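Local coordinates for protein response regulator aspartate phosphatase H (Bacillus subtilis, PDB 3Q15) that dephosphorylates the sporulation phosphotransferase Spo0F and also acts on the response regulator ComA, helping to separate competence and sporulation in time, at residues K21-F26 with Q63-Y68; K140-F145 with S178-Q183; K200-L205 with N230-S235; V251-E254 with L259-K262; A344-E347 with E353-A356. All blocks are in the same frame, centred on the assembly; numbering follows the deposited sequence.

Contact 1. Residues K21-F26 with Q63-Y68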
# COMPACT_ATOMS: atom_id res chain seq x y z
N LYS A 21 -11.53 -2.74 -26.62
CA LYS A 21 -11.13 -1.52 -27.31
C LYS A 21 -11.65 -1.50 -28.75
O LYS A 21 -12.16 -0.49 -29.22
CB LYS A 21 -9.61 -1.36 -27.29
CG LYS A 21 -9.03 -1.02 -25.93
CD LYS A 21 -7.52 -0.89 -26.01
CE LYS A 21 -6.93 -0.41 -24.69
NZ LYS A 21 -7.35 -1.29 -23.56
N MET A 22 -11.51 -2.63 -29.44
CA MET A 22 -11.99 -2.72 -30.82
C MET A 22 -13.51 -2.57 -30.88
O MET A 22 -14.04 -1.93 -31.78
CB MET A 22 -11.56 -4.03 -31.46
CG MET A 22 -10.05 -4.18 -31.65
SD MET A 22 -9.28 -2.86 -32.62
CE MET A 22 -8.81 -1.71 -31.32
N ILE A 23 -14.19 -3.14 -29.90
CA ILE A 23 -15.65 -3.04 -29.82
C ILE A 23 -16.10 -1.59 -29.69
O ILE A 23 -17.00 -1.14 -30.40
CB ILE A 23 -16.20 -3.85 -28.63
CG1 ILE A 23 -16.07 -5.35 -28.92
CG2 ILE A 23 -17.65 -3.49 -28.36
CD1 ILE A 23 -16.51 -6.24 -27.77
N ARG A 24 -15.48 -0.85 -28.77
CA ARG A 24 -15.90 0.52 -28.48
C ARG A 24 -15.61 1.48 -29.63
O ARG A 24 -16.15 2.58 -29.68
CB ARG A 24 -15.29 1.02 -27.17
CG ARG A 24 -15.70 0.20 -25.96
CD ARG A 24 -15.31 0.87 -24.66
NE ARG A 24 -16.15 2.02 -24.35
CZ ARG A 24 -15.70 3.26 -24.18
NH1 ARG A 24 -14.41 3.52 -24.30
NH2 ARG A 24 -16.55 4.24 -23.89
N GLN A 25 -14.75 1.05 -30.55
CA GLN A 25 -14.49 1.81 -31.77
C GLN A 25 -15.20 1.15 -32.95
O GLN A 25 -14.95 1.48 -34.10
CB GLN A 25 -12.99 1.93 -32.04
CG GLN A 25 -12.25 2.73 -30.99
CD GLN A 25 -10.77 2.84 -31.27
OE1 GLN A 25 -9.95 2.78 -30.36
NE2 GLN A 25 -10.42 3.03 -32.54
N PHE A 26 -16.09 0.21 -32.62
CA PHE A 26 -16.93 -0.43 -33.62
C PHE A 26 -16.15 -0.97 -34.82
O PHE A 26 -16.56 -0.78 -35.97
CB PHE A 26 -18.03 0.52 -34.09
CG PHE A 26 -18.98 0.93 -33.01
CD1 PHE A 26 -20.18 0.26 -32.84
CD2 PHE A 26 -18.68 1.99 -32.17
CE1 PHE A 26 -21.05 0.64 -31.84
CE2 PHE A 26 -19.55 2.37 -31.17
CZ PHE A 26 -20.74 1.69 -31.00
N GLN A 63 -21.99 -8.58 -28.98
CA GLN A 63 -23.23 -8.80 -29.72
C GLN A 63 -24.04 -7.50 -29.81
O GLN A 63 -24.68 -7.23 -30.83
CB GLN A 63 -24.06 -9.91 -29.07
CG GLN A 63 -25.31 -10.28 -29.86
CD GLN A 63 -24.99 -10.81 -31.25
OE1 GLN A 63 -24.03 -11.57 -31.43
NE2 GLN A 63 -25.78 -10.41 -32.24
N LEU A 64 -24.02 -6.71 -28.74
CA LEU A 64 -24.66 -5.41 -28.76
C LEU A 64 -24.11 -4.55 -29.88
O LEU A 64 -24.85 -3.83 -30.54
CB LEU A 64 -24.48 -4.70 -27.41
CG LEU A 64 -25.37 -5.17 -26.26
CD1 LEU A 64 -25.05 -4.42 -24.98
CD2 LEU A 64 -26.84 -5.01 -26.62
N MET A 65 -22.79 -4.62 -30.09
CA MET A 65 -22.15 -3.85 -31.15
C MET A 65 -22.71 -4.24 -32.52
O MET A 65 -23.01 -3.38 -33.34
CB MET A 65 -20.64 -4.05 -31.13
CG MET A 65 -19.94 -3.43 -32.33
SD MET A 65 -18.18 -3.81 -32.37
CE MET A 65 -18.22 -5.59 -32.54
N LEU A 66 -22.84 -5.54 -32.75
CA LEU A 66 -23.41 -6.05 -33.99
C LEU A 66 -24.87 -5.63 -34.14
O LEU A 66 -25.30 -5.28 -35.24
CB LEU A 66 -23.28 -7.58 -34.05
CG LEU A 66 -21.87 -8.16 -33.93
CD1 LEU A 66 -21.91 -9.68 -33.85
CD2 LEU A 66 -20.98 -7.71 -35.09
N ASP A 67 -25.62 -5.67 -33.05
CA ASP A 67 -27.04 -5.34 -33.10
C ASP A 67 -27.29 -3.86 -33.39
O ASP A 67 -28.37 -3.47 -33.83
CB ASP A 67 -27.75 -5.73 -31.81
CG ASP A 67 -27.76 -7.23 -31.57
OD1 ASP A 67 -27.53 -7.99 -32.54
OD2 ASP A 67 -28.01 -7.65 -30.42
N TYR A 68 -26.28 -3.02 -33.14
CA TYR A 68 -26.42 -1.58 -33.33
C TYR A 68 -25.78 -1.09 -34.63
O TYR A 68 -25.76 0.11 -34.90
CB TYR A 68 -25.85 -0.82 -32.13
CG TYR A 68 -26.80 -0.69 -30.96
CD1 TYR A 68 -27.58 0.44 -30.79
CD2 TYR A 68 -26.92 -1.72 -30.03
CE1 TYR A 68 -28.45 0.56 -29.72
CE2 TYR A 68 -27.79 -1.61 -28.96
CZ TYR A 68 -28.55 -0.47 -28.81
OH TYR A 68 -29.42 -0.36 -27.75
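M65 reaches from the end of helix 49-67 to the last turn of helix 9-24 and is touched there by I23 and F26. CG stands anti to the backbone N (chi1 172°), which sends the chain straight at the other helix, and a bend at the third torsion turns CE aside. The tight, buried part surrounds the thioether: M65 SD lies 3.5 Å from I23 O, and I23 CG2 is 4.1 Å from the same sulfur. On the F26 side, M65 CG comes within 3.7 Å of F26 CD1, while SD sits 5.4 Å from the ring centroid, 46° off its normal, an oblique Met-aromatic contact. F26, with positive phi, is the C-prime residue of the Schellman motif ending helix 9-24, and its N bonds to I23 O; the helix end thus delivers the ring to the methionine. This joins the first and third helices of the N-terminal three-helix bundle, where A31 of helix 28-41 also touches M65. Cut back to an alanine, the side chain would lose the CG and sulfur that meet F26 and I23 O, and is likely to leave a gap beside the ring. The looser part is at F26, which is partly exposed and rests on L84 and I88 of helix 81-89.

Contact 2. Residues K140-F145 with S178-Q183. With SO4 (sulfate ion), chain F.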
# COMPACT_ATOMS: atom_id res chain seq x y z
N LYS A 140 -17.22 -7.19 -3.64
CA LYS A 140 -16.29 -6.30 -2.95
C LYS A 140 -15.28 -7.08 -2.11
O LYS A 140 -14.08 -6.81 -2.14
CB LYS A 140 -17.03 -5.28 -2.09
CG LYS A 140 -17.93 -4.33 -2.87
CD LYS A 140 -18.37 -3.15 -2.01
CE LYS A 140 -19.38 -2.26 -2.72
NZ LYS A 140 -20.69 -2.94 -2.90
N ALA A 141 -15.77 -8.05 -1.34
CA ALA A 141 -14.90 -8.90 -0.53
C ALA A 141 -13.86 -9.59 -1.41
O ALA A 141 -12.67 -9.65 -1.08
CB ALA A 141 -15.71 -9.93 0.23
N GLU A 142 -14.33 -10.12 -2.53
CA GLU A 142 -13.50 -10.90 -3.44
C GLU A 142 -12.34 -10.06 -3.96
O GLU A 142 -11.21 -10.53 -4.04
CB GLU A 142 -14.35 -11.42 -4.60
CG GLU A 142 -13.81 -12.67 -5.26
CD GLU A 142 -14.05 -13.93 -4.43
OE1 GLU A 142 -14.61 -13.82 -3.31
OE2 GLU A 142 -13.68 -15.02 -4.91
N PHE A 143 -12.63 -8.81 -4.29
CA PHE A 143 -11.59 -7.88 -4.72
C PHE A 143 -10.56 -7.66 -3.62
O PHE A 143 -9.35 -7.68 -3.87
CB PHE A 143 -12.21 -6.54 -5.10
CG PHE A 143 -11.21 -5.44 -5.26
CD1 PHE A 143 -10.50 -5.29 -6.44
CD2 PHE A 143 -10.95 -4.56 -4.22
CE1 PHE A 143 -9.56 -4.29 -6.59
CE2 PHE A 143 -10.02 -3.56 -4.36
CZ PHE A 143 -9.32 -3.42 -5.55
N HIS A 144 -11.03 -7.42 -2.40
CA HIS A 144 -10.14 -7.17 -1.28
C HIS A 144 -9.27 -8.38 -0.96
O HIS A 144 -8.09 -8.24 -0.62
CB HIS A 144 -10.93 -6.73 -0.04
CG HIS A 144 -11.47 -5.34 -0.15
ND1 HIS A 144 -10.65 -4.23 -0.17
CD2 HIS A 144 -12.74 -4.88 -0.24
CE1 HIS A 144 -11.40 -3.14 -0.28
NE2 HIS A 144 -12.67 -3.51 -0.32
N PHE A 145 -9.85 -9.57 -1.07
CA PHE A 145 -9.13 -10.81 -0.80
C PHE A 145 -8.00 -11.03 -1.80
O PHE A 145 -6.87 -11.30 -1.41
CB PHE A 145 -10.11 -11.98 -0.83
CG PHE A 145 -9.46 -13.32 -0.60
CD1 PHE A 145 -9.34 -13.82 0.69
CD2 PHE A 145 -8.99 -14.07 -1.66
CE1 PHE A 145 -8.76 -15.06 0.91
CE2 PHE A 145 -8.40 -15.31 -1.44
CZ PHE A 145 -8.29 -15.80 -0.16
N SER A 178 -17.36 -20.04 4.49
CA SER A 178 -16.38 -20.50 5.47
C SER A 178 -15.00 -20.71 4.86
O SER A 178 -13.98 -20.37 5.47
CB SER A 178 -16.85 -21.79 6.15
OG SER A 178 -17.15 -22.80 5.19
N ILE A 179 -14.96 -21.25 3.65
CA ILE A 179 -13.70 -21.47 2.94
C ILE A 179 -12.90 -20.17 2.82
O ILE A 179 -11.72 -20.12 3.18
CB ILE A 179 -13.93 -22.07 1.54
CG1 ILE A 179 -14.53 -23.47 1.65
CG2 ILE A 179 -12.62 -22.10 0.75
CD1 ILE A 179 -13.72 -24.42 2.51
N ARG A 180 -13.54 -19.12 2.31
CA ARG A 180 -12.88 -17.82 2.18
C ARG A 180 -12.47 -17.28 3.54
O ARG A 180 -11.48 -16.55 3.64
CB ARG A 180 -13.79 -16.82 1.47
CG ARG A 180 -13.72 -16.86 -0.05
CD ARG A 180 -12.37 -16.37 -0.55
NE ARG A 180 -12.37 -16.15 -2.00
CZ ARG A 180 -11.53 -16.74 -2.85
NH1 ARG A 180 -10.61 -17.59 -2.41
NH2 ARG A 180 -11.61 -16.47 -4.14
N THR A 181 -13.23 -17.63 4.57
CA THR A 181 -12.94 -17.18 5.93
C THR A 181 -11.66 -17.82 6.43
O THR A 181 -10.82 -17.15 7.03
CB THR A 181 -14.11 -17.53 6.88
OG1 THR A 181 -15.30 -16.85 6.46
CG2 THR A 181 -13.78 -17.12 8.31
N ILE A 182 -11.52 -19.11 6.18
CA ILE A 182 -10.32 -19.84 6.56
C ILE A 182 -9.11 -19.30 5.81
O ILE A 182 -8.07 -19.03 6.40
CB ILE A 182 -10.47 -21.34 6.31
CG1 ILE A 182 -11.54 -21.93 7.24
CG2 ILE A 182 -9.14 -22.05 6.49
CD1 ILE A 182 -11.88 -23.37 6.96
N GLN A 183 -9.27 -19.13 4.50
CA GLN A 183 -8.20 -18.58 3.66
C GLN A 183 -7.82 -17.18 4.12
O GLN A 183 -6.66 -16.80 4.08
CB GLN A 183 -8.62 -18.55 2.19
CG GLN A 183 -8.83 -19.91 1.55
CD GLN A 183 -9.55 -19.84 0.22
OE1 GLN A 183 -10.50 -19.08 0.05
NE2 GLN A 183 -9.08 -20.63 -0.74
S SO4 F . -9.17 -19.04 -5.49
O1 SO4 F . -10.02 -19.76 -4.54
O2 SO4 F . -8.61 -19.98 -6.45
O3 SO4 F . -9.96 -18.03 -6.19
O4 SO4 F . -8.08 -18.39 -4.76
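R180 lays its guanidinium over F145 and turns its edge to E142, so that one side chain serves both an aromatic face and a carboxylate. Its chain bends at chi2 (-68°), which places CD over the middle of the F145 ring, 3.9 Å from the centroid, as a CH-pi contact. The guanidinium continues past the centre, its plane 23° from that of the ring, in an off-centre cation-pi stack with R180 CZ 4.2 Å from the centroid. F145 meets it because its CG is anti to the backbone N, carrying the ring across to helix 178-194; there Q183 CB closes on the ring edge, 3.6 Å from F145 CZ. E142 is bent at its second torsion and crosses R180 at about a right angle. The salt bridge runs from R180 NH2 to E142 OE2 at 2.6 Å, in the guanidinium plane but well above that of the carboxylate; the NE bonds to E142 are weak. Y171 OH also bonds E142 OE1. R180 NH1 is shared between Q183 OE1, at 2.9 Å, and O1 of a sulfate, whose O3 takes NH2 at 3.1 Å; the sulfate probably comes from the crystallisation liquor. A leucine in place of R180 would probably leave E142 without its cationic mate and the sulfate without these two donors. The segments 140-145 and 178-183 run at 28° to each other, consistent with the near-parallel packing of successive units, here the predicted second and third tetratricopeptide repeats, with helix 157-172 between them in the chain.

Contact 3. Residues K200-L205 with N230-S235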
# COMPACT_ATOMS: atom_id res chain seq x y z
N LYS A 200 1.03 -13.53 17.35
CA LYS A 200 -0.17 -12.84 16.88
C LYS A 200 -0.89 -13.65 15.82
O LYS A 200 -2.12 -13.58 15.71
CB LYS A 200 0.18 -11.44 16.36
CG LYS A 200 0.58 -10.47 17.44
CD LYS A 200 1.04 -9.15 16.85
CE LYS A 200 1.52 -8.20 17.94
NZ LYS A 200 1.99 -6.92 17.35
N ALA A 201 -0.14 -14.42 15.05
CA ALA A 201 -0.72 -15.26 14.01
C ALA A 201 -1.50 -16.43 14.59
O ALA A 201 -2.52 -16.85 14.04
CB ALA A 201 0.37 -15.76 13.08
N LEU A 202 -1.00 -16.96 15.71
CA LEU A 202 -1.52 -18.21 16.26
C LEU A 202 -3.03 -18.20 16.51
O LEU A 202 -3.72 -19.15 16.13
CB LEU A 202 -0.76 -18.59 17.54
CG LEU A 202 -1.17 -19.94 18.17
CD1 LEU A 202 -0.94 -21.08 17.19
CD2 LEU A 202 -0.41 -20.17 19.47
N PRO A 203 -3.57 -17.13 17.13
CA PRO A 203 -5.01 -17.12 17.38
C PRO A 203 -5.82 -17.30 16.10
O PRO A 203 -6.81 -18.02 16.10
CB PRO A 203 -5.25 -15.72 17.97
CG PRO A 203 -3.95 -15.34 18.57
CD PRO A 203 -2.90 -15.93 17.66
N HIS A 204 -5.38 -16.67 15.01
CA HIS A 204 -6.10 -16.79 13.74
C HIS A 204 -6.00 -18.19 13.17
O HIS A 204 -6.96 -18.72 12.60
CB HIS A 204 -5.60 -15.74 12.75
CG HIS A 204 -5.74 -14.33 13.24
ND1 HIS A 204 -6.95 -13.68 13.29
CD2 HIS A 204 -4.82 -13.48 13.74
CE1 HIS A 204 -6.77 -12.47 13.79
NE2 HIS A 204 -5.48 -12.32 14.07
N LEU A 205 -4.84 -18.81 13.33
CA LEU A 205 -4.66 -20.19 12.87
C LEU A 205 -5.55 -21.14 13.66
O LEU A 205 -6.06 -22.12 13.12
CB LEU A 205 -3.19 -20.61 12.97
CG LEU A 205 -2.22 -19.84 12.06
CD1 LEU A 205 -0.80 -20.37 12.22
CD2 LEU A 205 -2.65 -19.92 10.61
N ASN A 230 3.99 -24.97 12.26
CA ASN A 230 5.02 -24.05 11.80
C ASN A 230 5.08 -22.82 12.69
O ASN A 230 6.15 -22.27 12.94
CB ASN A 230 4.80 -23.64 10.35
CG ASN A 230 5.19 -24.73 9.37
OD1 ASN A 230 6.17 -25.44 9.58
ND2 ASN A 230 4.43 -24.85 8.28
N SER A 231 3.91 -22.39 13.16
CA SER A 231 3.83 -21.22 14.03
C SER A 231 4.58 -21.48 15.34
O SER A 231 5.40 -20.67 15.77
CB SER A 231 2.37 -20.87 14.32
OG SER A 231 2.28 -19.69 15.10
N TYR A 232 4.29 -22.62 15.96
CA TYR A 232 4.97 -23.03 17.19
C TYR A 232 6.46 -23.25 16.96
O TYR A 232 7.29 -22.88 17.79
CB TYR A 232 4.35 -24.31 17.76
CG TYR A 232 3.06 -24.12 18.51
CD1 TYR A 232 1.90 -24.78 18.12
CD2 TYR A 232 2.99 -23.30 19.63
CE1 TYR A 232 0.71 -24.63 18.82
CE2 TYR A 232 1.80 -23.13 20.34
CZ TYR A 232 0.67 -23.80 19.92
OH TYR A 232 -0.52 -23.65 20.61
N ASP A 233 6.79 -23.88 15.83
CA ASP A 233 8.19 -24.14 15.51
C ASP A 233 8.97 -22.83 15.45
O ASP A 233 10.10 -22.75 15.93
CB ASP A 233 8.32 -24.87 14.17
CG ASP A 233 9.77 -25.17 13.81
OD1 ASP A 233 10.52 -25.69 14.67
OD2 ASP A 233 10.16 -24.88 12.66
N ARG A 234 8.35 -21.81 14.87
CA ARG A 234 9.01 -20.52 14.71
C ARG A 234 8.96 -19.65 15.97
O ARG A 234 9.82 -18.79 16.16
CB ARG A 234 8.45 -19.77 13.50
CG ARG A 234 8.90 -20.36 12.17
CD ARG A 234 8.30 -19.62 10.98
NE ARG A 234 6.86 -19.80 10.90
CZ ARG A 234 6.11 -19.35 9.91
NH1 ARG A 234 6.66 -18.69 8.90
NH2 ARG A 234 4.80 -19.55 9.92
N SER A 235 7.97 -19.89 16.82
CA SER A 235 7.86 -19.14 18.07
C SER A 235 8.77 -19.73 19.15
O SER A 235 9.01 -19.11 20.18
CB SER A 235 6.41 -19.10 18.55
OG SER A 235 5.91 -20.41 18.77
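L202 carries the largest share of the contact, with Y232 and S231 as its partners. Its apolar part sets both methyls against Y232, the side chains crossing at about a right angle. L202 CD1 lies over one face of the ring, whereas CD2 is near its phenol end, 3.8 Å from Y232 CE2 and 3.7 Å from Y232 OH. With CG anti to the backbone N (chi1 -176°), the leucine fork is directed across to the facing helix. A second apolar touch joins L205 CD1 to S231 CB at 3.8 Å; the small serine is consistent with the close approach, 6.5 Å between the CA atoms of L202 and S231. Contact with the hydroxyl is looser: L202 CB is 4.1 Å from S231 OG. Among polar groups of 230-235, N230 O accepts from R234 N and, at 3.3 Å, from R234 NE, on opposite faces of its carbonyl plane; R234 NH2 bridges to D193. The segments are nearly antiparallel, at 164°, with axes 10.0 Å apart. Helix 178-194 covers A201 and L205, helix 238-255 brings H244 to the Y232 ring, and H204 and K200 bond Y378 and Y376 of the second subunit, so this helix pair of the tetratricopeptide array also borders that subunit.

Contact 4. Residues V251-E254 with L259-K262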
# COMPACT_ATOMS: atom_id res chain seq x y z
N VAL A 251 -3.73 -36.93 9.79
CA VAL A 251 -4.82 -36.58 8.89
C VAL A 251 -4.37 -36.62 7.43
O VAL A 251 -5.15 -36.93 6.53
CB VAL A 251 -5.43 -35.20 9.24
CG1 VAL A 251 -4.35 -34.14 9.27
CG2 VAL A 251 -6.53 -34.83 8.25
N SER A 252 -3.09 -36.32 7.20
CA SER A 252 -2.51 -36.38 5.87
C SER A 252 -2.44 -37.81 5.34
O SER A 252 -3.04 -38.13 4.31
CB SER A 252 -1.11 -35.76 5.86
OG SER A 252 -1.17 -34.35 6.01
N ARG A 253 -1.71 -38.68 6.04
CA ARG A 253 -1.57 -40.07 5.64
C ARG A 253 -2.92 -40.75 5.41
O ARG A 253 -3.04 -41.66 4.58
CB ARG A 253 -0.78 -40.86 6.68
CG ARG A 253 0.64 -40.37 6.93
CD ARG A 253 1.45 -41.40 7.71
NE ARG A 253 2.83 -40.98 7.93
CZ ARG A 253 3.28 -40.46 9.07
NH1 ARG A 253 2.45 -40.29 10.09
NH2 ARG A 253 4.55 -40.11 9.18
N GLU A 254 -3.93 -40.32 6.15
CA GLU A 254 -5.22 -41.00 6.14
C GLU A 254 -6.21 -40.42 5.12
O GLU A 254 -7.06 -41.16 4.60
CB GLU A 254 -5.85 -41.01 7.54
CG GLU A 254 -5.05 -41.80 8.57
CD GLU A 254 -5.77 -41.93 9.90
OE1 GLU A 254 -6.97 -41.57 9.98
OE2 GLU A 254 -5.15 -42.41 10.87
N LEU A 259 -0.10 -33.70 1.06
CA LEU A 259 0.45 -32.70 1.97
C LEU A 259 1.64 -33.27 2.73
O LEU A 259 2.37 -32.54 3.40
CB LEU A 259 -0.62 -32.23 2.97
CG LEU A 259 -1.75 -31.39 2.39
CD1 LEU A 259 -2.89 -31.27 3.38
CD2 LEU A 259 -1.24 -30.01 1.99
N LEU A 260 1.85 -34.57 2.61
CA LEU A 260 2.85 -35.27 3.39
C LEU A 260 4.27 -34.71 3.24
O LEU A 260 4.97 -34.52 4.24
CB LEU A 260 2.83 -36.77 3.08
CG LEU A 260 3.07 -37.71 4.25
CD1 LEU A 260 2.15 -37.37 5.41
CD2 LEU A 260 2.88 -39.16 3.82
N PRO A 261 4.71 -34.45 1.99
CA PRO A 261 6.06 -33.91 1.82
C PRO A 261 6.28 -32.64 2.65
O PRO A 261 7.28 -32.55 3.36
CB PRO A 261 6.12 -33.59 0.32
CG PRO A 261 5.17 -34.54 -0.30
CD PRO A 261 4.04 -34.69 0.70
N LYS A 262 5.36 -31.69 2.55
CA LYS A 262 5.49 -30.44 3.30
C LYS A 262 5.40 -30.68 4.80
O LYS A 262 6.13 -30.08 5.58
CB LYS A 262 4.43 -29.44 2.85
CG LYS A 262 4.41 -28.16 3.67
CD LYS A 262 3.69 -27.04 2.94
CE LYS A 262 2.31 -27.47 2.47
NZ LYS A 262 1.64 -26.39 1.69
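L260 has an unusual first torsion, chi1 -143°, and a second of 52°, and together they swing its fork back over helix 238-255, to S252 and R253. R253 answers with CG anti to the carbonyl carbon (chi1 -61°) and a chain extended from CG to NE, which crosses the leucine at about a right angle. L260 CD1 therefore meets two carbons of the facing helix, S252 CB and R253 CG, each at 3.7 Å, and CD2 is a little farther off, 4.0 Å from R253 CG. It is the aliphatic base of the arginine that does the touching. The contact spans the short turn from helix 238-255 to helix 260-273, which puts it where one predicted tetratricopeptide repeat passes into the next: the last turns of one helix meet the first residues of the following one. Just ahead of L260, L259 lays its CB 3.7 Å from S252 OG, a van der Waals approach, while the hydroxyl itself bonds A248 O one turn back along its own helix. The backbones come near each other at S252 and L260, whose CA atoms are 6.0 Å apart. Farther out, R253 NH2 forms a salt bridge with E286 of helix 277-290, a helix whose F283 also touches R253 and whose H290 packs on L260. L259 also touches R219 and A222 of helix 218-235.

Contact 5. Residues A344-E347 with E353-A356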
# COMPACT_ATOMS: atom_id res chain seq x y z
N ALA A 344 24.31 -22.16 11.92
CA ALA A 344 24.04 -22.58 13.29
C ALA A 344 24.70 -23.93 13.60
O ALA A 344 25.25 -24.13 14.68
CB ALA A 344 22.54 -22.65 13.54
N VAL A 345 24.64 -24.84 12.64
CA VAL A 345 25.26 -26.15 12.80
C VAL A 345 26.77 -26.01 13.00
O VAL A 345 27.34 -26.63 13.90
CB VAL A 345 24.98 -27.07 11.60
CG1 VAL A 345 25.79 -28.36 11.70
CG2 VAL A 345 23.49 -27.38 11.51
N PHE A 346 27.43 -25.21 12.17
CA PHE A 346 28.87 -25.04 12.30
C PHE A 346 29.26 -24.31 13.59
O PHE A 346 30.25 -24.68 14.23
CB PHE A 346 29.47 -24.35 11.07
CG PHE A 346 29.59 -25.25 9.87
CD1 PHE A 346 30.55 -26.25 9.84
CD2 PHE A 346 28.76 -25.09 8.78
CE1 PHE A 346 30.66 -27.08 8.74
CE2 PHE A 346 28.86 -25.91 7.67
CZ PHE A 346 29.81 -26.91 7.65
N GLU A 347 28.49 -23.30 13.97
CA GLU A 347 28.73 -22.63 15.24
C GLU A 347 28.71 -23.61 16.41
O GLU A 347 29.49 -23.49 17.35
CB GLU A 347 27.69 -21.53 15.49
CG GLU A 347 28.01 -20.19 14.86
CD GLU A 347 27.05 -19.11 15.31
OE1 GLU A 347 27.29 -17.93 15.01
OE2 GLU A 347 26.04 -19.45 15.97
N GLU A 353 34.73 -20.20 11.07
CA GLU A 353 35.10 -19.80 9.72
C GLU A 353 34.03 -20.25 8.75
O GLU A 353 33.56 -19.47 7.91
CB GLU A 353 36.46 -20.37 9.32
CG GLU A 353 36.93 -19.93 7.94
CD GLU A 353 38.38 -20.29 7.65
OE1 GLU A 353 39.01 -21.01 8.47
OE2 GLU A 353 38.90 -19.85 6.60
N GLN A 354 33.64 -21.51 8.86
CA GLN A 354 32.54 -22.04 8.06
C GLN A 354 31.26 -21.26 8.34
O GLN A 354 30.52 -20.91 7.43
CB GLN A 354 32.32 -23.53 8.36
CG GLN A 354 33.45 -24.44 7.87
CD GLN A 354 34.52 -24.70 8.92
OE1 GLN A 354 34.83 -23.83 9.73
NE2 GLN A 354 35.08 -25.90 8.91
N ALA A 355 31.01 -20.98 9.62
CA ALA A 355 29.84 -20.22 10.03
C ALA A 355 29.80 -18.86 9.34
O ALA A 355 28.81 -18.53 8.69
CB ALA A 355 29.81 -20.05 11.53
N ALA A 356 30.87 -18.09 9.48
CA ALA A 356 30.95 -16.77 8.87
C ALA A 356 30.66 -16.83 7.37
O ALA A 356 29.95 -15.98 6.83
CB ALA A 356 32.31 -16.14 9.13
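The turn of a helical hairpin, predicted as the sixth tetratricopeptide repeat, brings the end of helix 332-348 against the start of helix 352-372, and F346 and Q354 meet across it. F346 CG, anti to the carbonyl carbon, puts the ring beside the second helix, where Q354 CB rests over one face. That carbon lies 3.7 Å from the centroid, 18° off the ring normal, in a CH-pi contact, and is 3.6 Å from F346 CG. Q354 CG, set by chi1, lies 3.9 Å from F346 CE1; the bend at chi2 (92°) then turns the amide, whose plane ends 22° from that of the ring. Beside this pair the second helix presents an alanine: F346 CB is 4.0 Å from A355 N and 4.3 Å from A355 CB. Here the backbones come close, with 5.4 Å between the CA atoms of F346 and A355. E347 reaches alongside, its CG 3.8 Å from A355 CB and its chain extended beyond, so that the aliphatic part packs on the alanine while the carboxylate travels on. V314 and H351 also touch F346. Within the hairpin the contact is thus carried by carbon, the aliphatic part of a glutamine serving as cover for an aromatic face, whereas the carboxylate of E347 is paired through OE1 with R360 of the second subunit and bonded by Y359 OH of its own chain, which probably steadies it.

From the N terminus, contact 1 comes first, closing the three-helix bundle by bringing helix 9-24 to helix 49-67 around helix 28-41. Contact 2, with nearest atoms about 17 Å away, joins helices 137-153 and 178-194 across the intervening helix 157-172. Contact 3 then pairs helices 198-214 and 218-235, following directly on helix 178-194. Contacts 4 and 5 close short turns, at 251-262 and 344-356. All five run in series, and none nests within or crosses another. Contacts 2, 3 and 4 follow the middle of the repeat array, whereas contact 5 lies near its C-terminal end; contacts 3 and 5 both touch the second subunit.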